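Local atomic coordinates of inositol-1,4,5-trisphosphate 5-phosphatase 1 (Schizosaccharomyces pombe, PDB entry 1I9Z), a protein that removes the 5-phosphate from soluble and lipid inositol phosphates, this chain being its catalytic 5-phosphatase domain, and controls cellular phosphatidylinositol 4,5-bisphosphate levels. Residues Gly144-Glu156 / Leu160-Thr172. Residues are numbered along the deposited sequence; the frame is centred on the assembly and turned at random.
With 2IP (D-myo-inositol-1,4-bisphosphate), chain C.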
loop_
_atom_site.group_PDB
_atom_site.type_symbol
_atom_site.label_atom_id
_atom_site.label_comp_id
_atom_site.label_asym_id
_atom_site.label_seq_id
_atom_site.Cartn_x
_atom_site.Cartn_y
_atom_site.Cartn_z
ATOM N N GLY A 144 -17.697 -7.874 -14.429
ATOM C CA GLY A 144 -16.622 -8.248 -13.510
ATOM C C GLY A 144 -16.497 -7.415 -12.226
ATOM O O GLY A 144 -16.711 -6.183 -12.203
ATOM N N ASN A 145 -16.151 -8.078 -11.117
ATOM C CA ASN A 145 -16.017 -7.308 -9.901
ATOM C C ASN A 145 -14.571 -7.158 -9.367
ATOM O O ASN A 145 -14.402 -6.701 -8.231
ATOM C CB ASN A 145 -16.950 -7.874 -8.834
ATOM C CG ASN A 145 -18.353 -8.224 -9.406
ATOM O OD1 ASN A 145 -18.974 -7.443 -10.164
ATOM N ND2 ASN A 145 -18.848 -9.401 -9.047
ATOM N N LYS A 146 -13.556 -7.511 -10.162
ATOM C CA LYS A 146 -12.157 -7.374 -9.704
ATOM C C LYS A 146 -11.487 -6.126 -10.244
ATOM O O LYS A 146 -11.889 -5.567 -11.279
ATOM C CB LYS A 146 -11.352 -8.613 -10.073
ATOM C CG LYS A 146 -12.011 -9.915 -9.547
ATOM C CD LYS A 146 -12.103 -9.941 -8.004
ATOM C CE LYS A 146 -12.366 -11.397 -7.499
ATOM N NZ LYS A 146 -13.628 -11.970 -8.088
ATOM N N GLY A 147 -10.448 -5.685 -9.549
ATOM C CA GLY A 147 -9.761 -4.487 -9.993
ATOM C C GLY A 147 -8.982 -3.781 -8.932
ATOM O O GLY A 147 -8.691 -4.341 -7.851
ATOM N N ALA A 148 -8.650 -2.532 -9.221
ATOM C CA ALA A 148 -7.835 -1.737 -8.308
ATOM C C ALA A 148 -8.329 -0.343 -8.074
ATOM O O ALA A 148 -8.967 0.245 -8.962
ATOM C CB ALA A 148 -6.370 -1.628 -8.869
ATOM N N VAL A 149 -8.034 0.173 -6.878
ATOM C CA VAL A 149 -8.358 1.580 -6.545
ATOM C C VAL A 149 -7.046 2.189 -6.068
ATOM O O VAL A 149 -6.329 1.582 -5.242
ATOM C CB VAL A 149 -9.394 1.664 -5.389
ATOM C CG1 VAL A 149 -9.666 3.149 -5.044
ATOM C CG2 VAL A 149 -10.685 0.968 -5.846
ATOM N N ALA A 150 -6.713 3.364 -6.588
ATOM C CA ALA A 150 -5.478 4.024 -6.222
ATOM C C ALA A 150 -5.614 5.538 -5.898
ATOM O O ALA A 150 -6.441 6.264 -6.506
ATOM C CB ALA A 150 -4.411 3.808 -7.386
ATOM N N ILE A 151 -4.869 5.963 -4.881
ATOM C CA ILE A 151 -4.792 7.375 -4.518
ATOM C C ILE A 151 -3.293 7.720 -4.315
ATOM O O ILE A 151 -2.560 6.973 -3.656
ATOM C CB ILE A 151 -5.579 7.632 -3.220
ATOM C CG1 ILE A 151 -7.093 7.380 -3.513
ATOM C CG2 ILE A 151 -5.322 9.085 -2.772
ATOM C CD1 ILE A 151 -7.962 7.178 -2.162
ATOM N N ARG A 152 -2.859 8.846 -4.881
ATOM C CA ARG A 152 -1.487 9.301 -4.753
ATOM C C ARG A 152 -1.520 10.754 -4.266
ATOM O O ARG A 152 -2.564 11.438 -4.302
ATOM C CB ARG A 152 -0.753 9.178 -6.099
ATOM C CG ARG A 152 -1.280 10.132 -7.290
ATOM C CD ARG A 152 -0.802 11.607 -7.186
ATOM N NE ARG A 152 0.667 11.677 -7.187
ATOM C CZ ARG A 152 1.409 12.702 -6.744
ATOM N NH1 ARG A 152 2.744 12.588 -6.770
ATOM N NH2 ARG A 152 0.841 13.842 -6.313
ATOM N N PHE A 153 -0.382 11.205 -3.750
ATOM C CA PHE A 153 -0.304 12.570 -3.263
ATOM C C PHE A 153 1.170 12.904 -2.986
ATOM O O PHE A 153 2.048 12.005 -2.901
ATOM C CB PHE A 153 -1.172 12.765 -1.982
ATOM C CG PHE A 153 -0.808 11.877 -0.805
ATOM C CD1 PHE A 153 0.168 12.267 0.098
ATOM C CD2 PHE A 153 -1.439 10.637 -0.615
ATOM C CE1 PHE A 153 0.531 11.446 1.186
ATOM C CE2 PHE A 153 -1.105 9.795 0.462
ATOM C CZ PHE A 153 -0.124 10.186 1.371
ATOM N N ASP A 154 1.449 14.192 -2.844
ATOM C CA ASP A 154 2.819 14.560 -2.499
ATOM C C ASP A 154 2.733 14.964 -1.047
ATOM O O ASP A 154 1.729 15.568 -0.626
ATOM C CB ASP A 154 3.291 15.739 -3.356
ATOM C CG ASP A 154 3.429 15.363 -4.755
ATOM O OD1 ASP A 154 4.166 14.396 -5.001
ATOM O OD2 ASP A 154 2.812 15.977 -5.640
ATOM N N TYR A 155 3.747 14.573 -0.274
ATOM C CA TYR A 155 3.876 14.970 1.129
ATOM C C TYR A 155 5.165 15.829 1.045
ATOM O O TYR A 155 6.299 15.330 0.884
ATOM C CB TYR A 155 3.994 13.781 2.067
ATOM C CG TYR A 155 3.900 14.198 3.519
ATOM C CD1 TYR A 155 2.825 13.785 4.310
ATOM C CD2 TYR A 155 4.887 15.002 4.110
ATOM C CE1 TYR A 155 2.725 14.138 5.626
ATOM C CE2 TYR A 155 4.797 15.380 5.465
ATOM C CZ TYR A 155 3.711 14.945 6.205
ATOM O OH TYR A 155 3.557 15.303 7.510
ATOM N N GLU A 156 4.948 17.142 1.149
ATOM C CA GLU A 156 6.021 18.102 0.892
ATOM C C GLU A 156 6.505 17.752 -0.524
ATOM O O GLU A 156 5.678 17.656 -1.431
ATOM C CB GLU A 156 7.130 18.012 1.945
ATOM C CG GLU A 156 6.700 18.464 3.338
ATOM C CD GLU A 156 6.204 19.935 3.473
ATOM O OE1 GLU A 156 6.336 20.770 2.566
ATOM O OE2 GLU A 156 5.648 20.238 4.536
ATOM N N LEU A 160 3.897 9.896 -3.004
ATOM C CA LEU A 160 3.483 8.578 -2.547
ATOM C C LEU A 160 2.279 8.066 -3.326
ATOM O O LEU A 160 1.391 8.838 -3.660
ATOM C CB LEU A 160 3.144 8.623 -1.047
ATOM C CG LEU A 160 4.301 9.038 -0.112
ATOM C CD1 LEU A 160 4.200 10.577 0.148
ATOM C CD2 LEU A 160 4.178 8.217 1.188
ATOM N N CYS A 161 2.256 6.765 -3.632
ATOM C CA CYS A 161 1.120 6.237 -4.326
ATOM C C CYS A 161 0.673 4.973 -3.643
ATOM O O CYS A 161 1.496 4.072 -3.398
ATOM C CB CYS A 161 1.440 5.972 -5.798
ATOM S SG CYS A 161 0.085 5.218 -6.755
ATOM N N PHE A 162 -0.628 4.909 -3.313
ATOM C CA PHE A 162 -1.214 3.753 -2.681
ATOM C C PHE A 162 -2.253 3.071 -3.571
ATOM O O PHE A 162 -3.167 3.735 -4.161
ATOM C CB PHE A 162 -1.858 4.154 -1.332
ATOM C CG PHE A 162 -0.874 4.636 -0.378
ATOM C CD1 PHE A 162 -0.558 6.001 -0.311
ATOM C CD2 PHE A 162 -0.179 3.701 0.443
ATOM C CE1 PHE A 162 0.423 6.465 0.574
ATOM C CE2 PHE A 162 0.797 4.148 1.320
ATOM C CZ PHE A 162 1.096 5.514 1.388
ATOM N N ILE A 163 -2.130 1.742 -3.666
ATOM C CA ILE A 163 -3.034 0.976 -4.476
ATOM C C ILE A 163 -3.561 -0.228 -3.741
ATOM O O ILE A 163 -2.770 -0.987 -3.169
ATOM C CB ILE A 163 -2.343 0.417 -5.739
ATOM C CG1 ILE A 163 -1.561 1.532 -6.432
ATOM C CG2 ILE A 163 -3.360 -0.231 -6.677
ATOM C CD1 ILE A 163 -0.173 1.166 -6.725
ATOM N N THR A 164 -4.898 -0.377 -3.677
ATOM C CA THR A 164 -5.428 -1.632 -3.143
ATOM C C THR A 164 -6.124 -2.375 -4.306
ATOM O O THR A 164 -6.613 -1.757 -5.252
ATOM C CB THR A 164 -6.417 -1.435 -1.935
ATOM O OG1 THR A 164 -6.640 -2.711 -1.344
ATOM C CG2 THR A 164 -7.792 -0.867 -2.437
ATOM N N SER A 165 -6.148 -3.714 -4.293
ATOM C CA SER A 165 -6.751 -4.495 -5.363
ATOM C C SER A 165 -7.401 -5.759 -4.876
ATOM O O SER A 165 -7.168 -6.216 -3.713
ATOM C CB SER A 165 -5.652 -4.994 -6.358
ATOM O OG SER A 165 -5.035 -3.843 -6.843
ATOM N N HIS A 166 -8.196 -6.329 -5.771
ATOM C CA HIS A 166 -8.814 -7.636 -5.542
ATOM C C HIS A 166 -8.602 -8.291 -6.863
ATOM O O HIS A 166 -9.201 -7.850 -7.879
ATOM C CB HIS A 166 -10.300 -7.458 -5.252
ATOM C CG HIS A 166 -10.972 -8.665 -4.672
ATOM N ND1 HIS A 166 -10.371 -9.908 -4.562
ATOM C CD2 HIS A 166 -12.249 -8.818 -4.242
ATOM C CE1 HIS A 166 -11.260 -10.784 -4.092
ATOM N NE2 HIS A 166 -12.396 -10.136 -3.888
ATOM N N LEU A 167 -7.715 -9.310 -6.907
ATOM C CA LEU A 167 -7.420 -9.967 -8.183
ATOM C C LEU A 167 -8.148 -11.266 -8.427
ATOM O O LEU A 167 -8.905 -11.797 -7.548
ATOM C CB LEU A 167 -5.880 -10.159 -8.325
ATOM C CG LEU A 167 -5.000 -8.964 -7.989
ATOM C CD1 LEU A 167 -3.495 -9.343 -8.250
ATOM C CD2 LEU A 167 -5.457 -7.661 -8.847
ATOM N N ALA A 168 -7.970 -11.823 -9.628
ATOM C CA ALA A 168 -8.766 -13.020 -10.004
ATOM C C ALA A 168 -8.747 -14.155 -8.999
ATOM O O ALA A 168 -7.656 -14.513 -8.534
ATOM C CB ALA A 168 -8.323 -13.558 -11.336
ATOM N N ALA A 169 -9.918 -14.741 -8.706
ATOM C CA ALA A 169 -9.989 -15.838 -7.720
ATOM C C ALA A 169 -9.759 -17.134 -8.451
ATOM O O ALA A 169 -9.922 -17.192 -9.684
ATOM C CB ALA A 169 -11.384 -15.878 -7.061
ATOM N N GLY A 170 -9.383 -18.164 -7.711
ATOM C CA GLY A 170 -9.194 -19.457 -8.348
ATOM C C GLY A 170 -7.948 -20.106 -7.778
ATOM O O GLY A 170 -6.986 -19.427 -7.394
ATOM N N TYR A 171 -7.990 -21.424 -7.668
ATOM C CA TYR A 171 -6.854 -22.154 -7.136
ATOM C C TYR A 171 -5.617 -22.174 -8.042
ATOM O O TYR A 171 -4.522 -21.764 -7.656
ATOM C CB TYR A 171 -7.290 -23.584 -6.853
ATOM C CG TYR A 171 -6.184 -24.420 -6.268
ATOM C CD1 TYR A 171 -5.607 -24.087 -5.064
ATOM C CD2 TYR A 171 -5.736 -25.577 -6.927
ATOM C CE1 TYR A 171 -4.600 -24.877 -4.486
ATOM C CE2 TYR A 171 -4.728 -26.380 -6.373
ATOM C CZ TYR A 171 -4.177 -26.012 -5.129
ATOM O OH TYR A 171 -3.281 -26.870 -4.511
ATOM N N THR A 172 -5.788 -22.614 -9.271
ATOM C CA THR A 172 -4.633 -22.727 -10.167
ATOM C C THR A 172 -4.368 -21.557 -11.131
ATOM O O THR A 172 -3.321 -21.512 -11.766
ATOM C CB THR A 172 -4.772 -23.962 -11.077
ATOM O OG1 THR A 172 -5.839 -23.703 -11.988
ATOM C CG2 THR A 172 -5.097 -25.229 -10.270
HETATM C C1 2IP C . -12.476 -21.197 -6.748
HETATM C C2 2IP C . -13.748 -20.311 -6.786
HETATM C C3 2IP C . -14.346 -20.087 -5.356
HETATM C C4 2IP C . -13.322 -19.525 -4.334
HETATM C C5 2IP C . -12.154 -20.533 -4.257
HETATM C C6 2IP C . -11.458 -20.739 -5.635
HETATM O O1 2IP C . -12.221 -22.426 -7.373
HETATM O O2 2IP C . -13.494 -19.040 -7.319
HETATM O O3 2IP C . -15.404 -19.176 -5.408
HETATM O O4 2IP C . -13.977 -19.386 -3.031
HETATM O O5 2IP C . -11.170 -20.082 -3.325
HETATM O O6 2IP C . -10.466 -21.707 -5.320
HETATM P P4 2IP C . -14.237 -18.008 -2.317
HETATM O O41 2IP C . -12.855 -17.256 -2.285
HETATM O O42 2IP C . -14.730 -18.235 -0.960
HETATM O O43 2IP C . -15.292 -17.358 -3.228
HETATM P P1 2IP C . -11.366 -22.832 -8.541
HETATM O O11 2IP C . -12.341 -23.651 -9.404
HETATM O O12 2IP C . -10.706 -21.778 -9.397
HETATM O O13 2IP C . -10.367 -23.832 -7.946
HETATM O O HOH W 1 -12.289 -13.560 -10.173
#
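Phe153 and Phe162 lie nearly parallel, their planes at 21°, but are slid so far apart that the rings barely overlap; CE2 of Phe153 comes to the edge of the Phe162 ring, 3.7 Å from CE1. With CG of Phe153 set between its backbone N and carbonyl carbon (chi1 59°), the ring leans toward strand 160-166 and takes CB of Leu160 over one face, while Leu160 CD1 wedges against Tyr155 CB at 3.7 Å. On the other face of the sheet Ala150 CB packs on Ile163 CG1, and Ser165 OG is hydrogen-bonded to Trp204 NE1. Paired antiparallel backbone bonds run from Leu160 N to Phe153 O (2.8 Å) as far as the Gly147-His166 pair. There Lys146 CE makes a CH-pi contact over one face of the His166 imidazole, 3.8 Å from the ring centroid and 15° off its normal; an alanine at His166 would probably leave that chain without its flat support and freer to swing. A water links Lys146 NZ to Ala169 N, and beyond it Tyr171 N donates to O12 of the bound inositol bisphosphate (3.2 Å). This is a beta hairpin of a DNase I-like fold, whose outgoing loop delivers Ala169, Gly170 and Tyr171 to the inositol bisphosphate pocket, with the His166 side chain about 6 Å from the bound calcium ion.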